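Local atomic coordinates of surface layer protein (Geobacillus stearothermophilus, PDB entry 4UJ7), a protein that probably assembles with copies of itself into the layer that coats the bacterial cell, this piece being two immunoglobulin-like domains with three bound calcium ions. Residues K196-V201 and L208-V213; F35-K40 and Y75-N80. All coordinates share one frame; numbering follows the deposited sequence.

Contact 1: residues K196-V201 and L208-V213; sequences KETLTV and LGTVDV. With CA (calcium ion), chain D.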
# COMPACT_ATOMS: atom_id res chain seq x y z
N LYS A 196 10.82 -1.99 16.81
CA LYS A 196 9.79 -2.78 16.16
C LYS A 196 8.71 -3.23 17.14
O LYS A 196 9.00 -3.59 18.30
CB LYS A 196 10.42 -4.04 15.53
CG LYS A 196 11.46 -3.78 14.43
CD LYS A 196 10.83 -3.09 13.24
CE LYS A 196 11.80 -2.81 12.10
NZ LYS A 196 11.98 -4.01 11.23
N GLU A 197 7.47 -3.24 16.66
CA GLU A 197 6.36 -3.82 17.40
C GLU A 197 5.62 -4.81 16.51
O GLU A 197 5.17 -4.45 15.42
CB GLU A 197 5.41 -2.71 17.90
CG GLU A 197 4.25 -3.20 18.78
CD GLU A 197 4.64 -3.52 20.21
OE1 GLU A 197 5.84 -3.66 20.53
OE2 GLU A 197 3.71 -3.62 21.04
N THR A 198 5.51 -6.06 16.96
CA THR A 198 4.86 -7.12 16.19
C THR A 198 3.34 -7.04 16.31
O THR A 198 2.79 -7.09 17.41
CB THR A 198 5.37 -8.51 16.64
OG1 THR A 198 6.78 -8.56 16.43
CG2 THR A 198 4.72 -9.62 15.82
N LEU A 199 2.65 -6.91 15.17
CA LEU A 199 1.20 -7.01 15.14
C LEU A 199 0.76 -8.35 14.62
O LEU A 199 1.28 -8.84 13.62
CB LEU A 199 0.59 -5.90 14.28
CG LEU A 199 1.02 -4.48 14.62
CD1 LEU A 199 0.35 -3.47 13.70
CD2 LEU A 199 0.71 -4.16 16.09
N THR A 200 -0.23 -8.94 15.28
CA THR A 200 -0.77 -10.25 14.89
C THR A 200 -2.11 -10.08 14.22
O THR A 200 -3.00 -9.39 14.74
CB THR A 200 -0.86 -11.20 16.11
OG1 THR A 200 0.44 -11.31 16.70
CG2 THR A 200 -1.34 -12.59 15.71
N VAL A 201 -2.27 -10.72 13.05
CA VAL A 201 -3.49 -10.61 12.27
C VAL A 201 -4.28 -11.92 12.38
O VAL A 201 -3.76 -12.99 12.02
CB VAL A 201 -3.15 -10.36 10.78
CG1 VAL A 201 -4.41 -10.19 9.96
CG2 VAL A 201 -2.23 -9.15 10.63
N LEU A 208 -3.52 -15.46 10.80
CA LEU A 208 -3.17 -15.34 9.38
C LEU A 208 -1.70 -14.97 9.18
O LEU A 208 -1.08 -15.39 8.20
CB LEU A 208 -4.07 -14.33 8.66
CG LEU A 208 -5.59 -14.52 8.68
CD1 LEU A 208 -6.24 -13.47 7.77
CD2 LEU A 208 -6.02 -15.93 8.27
N GLY A 209 -1.13 -14.21 10.10
CA GLY A 209 0.28 -13.83 10.01
C GLY A 209 0.61 -12.71 10.97
O GLY A 209 -0.21 -12.38 11.81
N THR A 210 1.81 -12.16 10.84
CA THR A 210 2.26 -11.00 11.61
C THR A 210 2.89 -9.95 10.72
O THR A 210 3.35 -10.26 9.62
CB THR A 210 3.25 -11.37 12.74
OG1 THR A 210 4.46 -11.91 12.17
CG2 THR A 210 2.62 -12.36 13.72
N VAL A 211 2.91 -8.71 11.20
CA VAL A 211 3.63 -7.63 10.53
C VAL A 211 4.27 -6.76 11.60
O VAL A 211 3.65 -6.45 12.62
CB VAL A 211 2.71 -6.82 9.57
CG1 VAL A 211 1.56 -6.15 10.32
CG2 VAL A 211 3.52 -5.81 8.75
N ASP A 212 5.52 -6.38 11.38
CA ASP A 212 6.22 -5.51 12.32
C ASP A 212 6.08 -4.07 11.87
O ASP A 212 6.45 -3.73 10.75
CB ASP A 212 7.70 -5.89 12.40
CG ASP A 212 7.96 -7.11 13.27
OD1 ASP A 212 7.00 -7.73 13.78
OD2 ASP A 212 9.14 -7.45 13.46
N VAL A 213 5.51 -3.23 12.73
CA VAL A 213 5.58 -1.79 12.53
C VAL A 213 6.77 -1.22 13.29
O VAL A 213 7.29 -1.87 14.19
CB VAL A 213 4.26 -1.07 12.90
CG1 VAL A 213 3.14 -1.59 12.01
CG2 VAL A 213 3.92 -1.24 14.39
CA CA D . 5.20 -3.16 23.00
O HOH W 1 11.19 -6.59 11.26
O HOH W 2 9.53 -4.53 9.59
O HOH W 3 2.95 -2.74 23.76

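Contact 2: residues F35-K40 and Y75-N80; sequences FKVTLK and YTVTVN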
# COMPACT_ATOMS: atom_id res chain seq x y z
N PHE A 35 -0.14 -0.30 -6.24
CA PHE A 35 1.31 -0.41 -6.31
C PHE A 35 1.94 0.96 -6.16
O PHE A 35 1.25 1.98 -6.25
CB PHE A 35 1.78 -1.16 -7.57
CG PHE A 35 1.49 -0.44 -8.88
CD1 PHE A 35 2.40 0.46 -9.41
CD2 PHE A 35 0.33 -0.73 -9.60
CE1 PHE A 35 2.15 1.10 -10.62
CE2 PHE A 35 0.07 -0.08 -10.82
CZ PHE A 35 0.99 0.83 -11.33
N LYS A 36 3.25 0.99 -5.94
CA LYS A 36 3.96 2.23 -5.67
C LYS A 36 4.88 2.65 -6.77
O LYS A 36 5.56 1.81 -7.37
CB LYS A 36 4.73 2.14 -4.37
CG LYS A 36 3.81 2.22 -3.16
CD LYS A 36 4.59 2.00 -1.88
CE LYS A 36 3.67 2.22 -0.69
NZ LYS A 36 4.37 1.75 0.53
N VAL A 37 4.89 3.95 -7.02
CA VAL A 37 5.79 4.58 -7.97
C VAL A 37 6.77 5.43 -7.19
O VAL A 37 6.37 6.14 -6.26
CB VAL A 37 4.98 5.48 -8.95
CG1 VAL A 37 5.87 6.52 -9.62
CG2 VAL A 37 4.25 4.61 -9.94
N THR A 38 8.04 5.38 -7.58
CA THR A 38 9.05 6.30 -7.04
C THR A 38 9.88 6.88 -8.18
O THR A 38 10.52 6.15 -8.92
CB THR A 38 10.01 5.65 -6.01
OG1 THR A 38 9.26 4.94 -5.01
CG2 THR A 38 10.84 6.73 -5.31
N LEU A 39 9.85 8.20 -8.30
CA LEU A 39 10.58 8.90 -9.37
C LEU A 39 12.03 9.06 -8.96
O LEU A 39 12.29 9.49 -7.85
CB LEU A 39 9.98 10.29 -9.63
CG LEU A 39 8.50 10.36 -10.05
CD1 LEU A 39 8.11 11.79 -10.41
CD2 LEU A 39 8.18 9.43 -11.20
N LYS A 40 12.96 8.66 -9.83
CA LYS A 40 14.38 8.70 -9.50
C LYS A 40 15.22 9.45 -10.54
O LYS A 40 14.94 9.39 -11.73
CB LYS A 40 14.94 7.29 -9.26
CG LYS A 40 14.34 6.61 -8.03
CD LYS A 40 14.81 5.17 -7.87
CE LYS A 40 14.14 4.54 -6.65
NZ LYS A 40 14.62 3.14 -6.40
N TYR A 75 4.35 8.02 -5.25
CA TYR A 75 2.90 7.97 -5.41
C TYR A 75 2.38 6.55 -5.31
O TYR A 75 3.10 5.58 -5.64
CB TYR A 75 2.50 8.49 -6.79
CG TYR A 75 2.89 9.92 -7.07
CD1 TYR A 75 2.08 10.99 -6.65
CD2 TYR A 75 4.09 10.21 -7.77
CE1 TYR A 75 2.46 12.30 -6.89
CE2 TYR A 75 4.47 11.54 -8.00
CZ TYR A 75 3.64 12.57 -7.58
OH TYR A 75 4.01 13.86 -7.82
N THR A 76 1.13 6.41 -4.89
CA THR A 76 0.43 5.14 -4.94
C THR A 76 -0.55 5.13 -6.09
O THR A 76 -1.35 6.07 -6.22
CB THR A 76 -0.30 4.86 -3.62
OG1 THR A 76 0.68 4.70 -2.59
CG2 THR A 76 -1.12 3.59 -3.72
N VAL A 77 -0.47 4.11 -6.93
CA VAL A 77 -1.39 3.93 -8.06
C VAL A 77 -2.42 2.88 -7.67
O VAL A 77 -2.07 1.80 -7.15
CB VAL A 77 -0.64 3.51 -9.35
CG1 VAL A 77 -1.62 3.20 -10.47
CG2 VAL A 77 0.37 4.56 -9.76
N THR A 78 -3.70 3.17 -7.91
CA THR A 78 -4.79 2.23 -7.64
C THR A 78 -5.41 1.76 -8.94
O THR A 78 -5.76 2.58 -9.79
CB THR A 78 -5.88 2.87 -6.76
OG1 THR A 78 -5.29 3.17 -5.49
CG2 THR A 78 -7.07 1.93 -6.56
N VAL A 79 -5.54 0.44 -9.11
CA VAL A 79 -6.16 -0.15 -10.29
C VAL A 79 -7.46 -0.85 -9.90
O VAL A 79 -7.49 -1.67 -8.98
CB VAL A 79 -5.19 -1.15 -11.00
CG1 VAL A 79 -5.86 -1.83 -12.20
CG2 VAL A 79 -3.87 -0.47 -11.39
N ASN A 80 -8.55 -0.51 -10.59
CA ASN A 80 -9.87 -1.10 -10.35
C ASN A 80 -10.22 -2.08 -11.45
O ASN A 80 -10.24 -1.72 -12.63
CB ASN A 80 -10.92 0.03 -10.30
CG ASN A 80 -10.55 1.12 -9.29
OD1 ASN A 80 -10.57 0.88 -8.08
ND2 ASN A 80 -10.23 2.32 -9.78

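Contact 1: residues K196-V201 and L208-V213
Thr198 and Asp212 sit opposite each other in a non-hydrogen-bonded antiparallel pair; with no backbone bond between them, they are tied by their side chains: Thr198 OG1 donates to Asp212 OD1 at 2.8 Å. The hydroxyl comes from above the carboxylate, 36° out of its plane. The other oxygen, Asp212 OD2, takes a hydrogen from a water 3.1 Å away, and the same water accepts from Lys196 NZ at 2.7 Å, so one water bridges the ammonium and the carboxylate, which do not touch. Thr198 CG2 leans on Thr210 CB, next along this exposed polar face. Glu197 lies on the buried face. Its CB touches Val213 CG2 at 4.1 Å; CG, anti to the backbone N (chi1 -176°), leads away from the partner strand, and the bend at chi2 turns the carboxylate onto a calcium ion. Both oxygens bind it, Glu197 OE1 at 2.6 Å and OE2 at 2.5 Å, with CD between them. Glu162, Asp165, Asn167, the carbonyl of Val169 and one water complete the site. The two segments are the arms of the hairpin 195-203/206-216 in the second immunoglobulin-like (BIG2) domain of this fragment, and the face carrying Leu199, Val201, Val211 and Val213 packs on strands 110-117 and 135-144 across the sandwich. On that face Leu199 CD1 meets Val213 CG1 at 3.8 Å, the two side chains crossing at about a right angle, while Leu199 CB rests near Val211 CG1. Toward the hairpin turn the ladder is interrupted by a classic beta bulge, Leu208 and Gly209 both facing Val201. Val201 O accepts from Leu208 N at 2.8 Å and, weakly, from Gly209 N; Val201 N in turn donates to Gly209 O.

Contact 2: residues F35-K40 and Y75-N80
Phe35 lays one ring face over Val77, whose CB stands 3.9 Å from the ring centroid, 18° off the normal, in a CH-pi contact. The pair belongs to the first immunoglobulin-like (BIG2) domain, where 32-41 and 74-81 are the two antiparallel central strands of a four-stranded sheet, with 15-20 beside 32-41 and 61-65 beside 74-81. Phe35 CG lies between the backbone N and the carbonyl carbon (chi1 65°), which swings the ring toward the neighbouring strand; CZ reaches Val77 CG1 at 3.6 Å, and Val79 CG2 meets the ring edge 4.0 Å from Phe35 CE2. An alanine in place of Phe35 would probably leave Val77 without its aromatic cover and open a gap beside Val79. The other methyl, Val77 CG2, touches Val37 CG2 at 3.9 Å. Below this apolar layer the backbones bind in two hydrogen-bonded pairs, Phe35 with Val77 and Val37 with Tyr75; the bond from Val37 N to Tyr75 O is 2.8 Å long and almost straight at 179°. On the reverse face Lys36 CG passes Thr76 OG1, and the chain runs on extended to hydrogen-bond the carbonyl of Asp119. Beyond Val37 the pairing continues, Leu39 bonding to the backbone of Ser73; Leu39 CD1 lies at the edge of the Tyr75 ring, 4.4 Å from Tyr75 CE2, while Tyr75 OH is hydrogen-bonded to Gly49 O and Gln72 N.

In the fold
The two contacts belong to different domains and do not touch: their centres are 24 Å apart and their nearest atoms about 11 Å. Contact 2 comes first along the chain, joining strands 32-41 and 74-81 of the first BIG2 domain, with 34 residues between its segments 35-40 and 75-80. Contact 1 follows in the second domain, where a short turn joins strands 195-203 and 206-216 as neighbours. No sheet is shared. A polar link nevertheless bridges the domains: Lys36 of contact 2 hydrogen-bonds the carbonyl of Asp119, whereas Glu197 of contact 1 binds a different calcium ion. Asp119 is itself a calcium ligand, so one metal site lies at the junction of the domains.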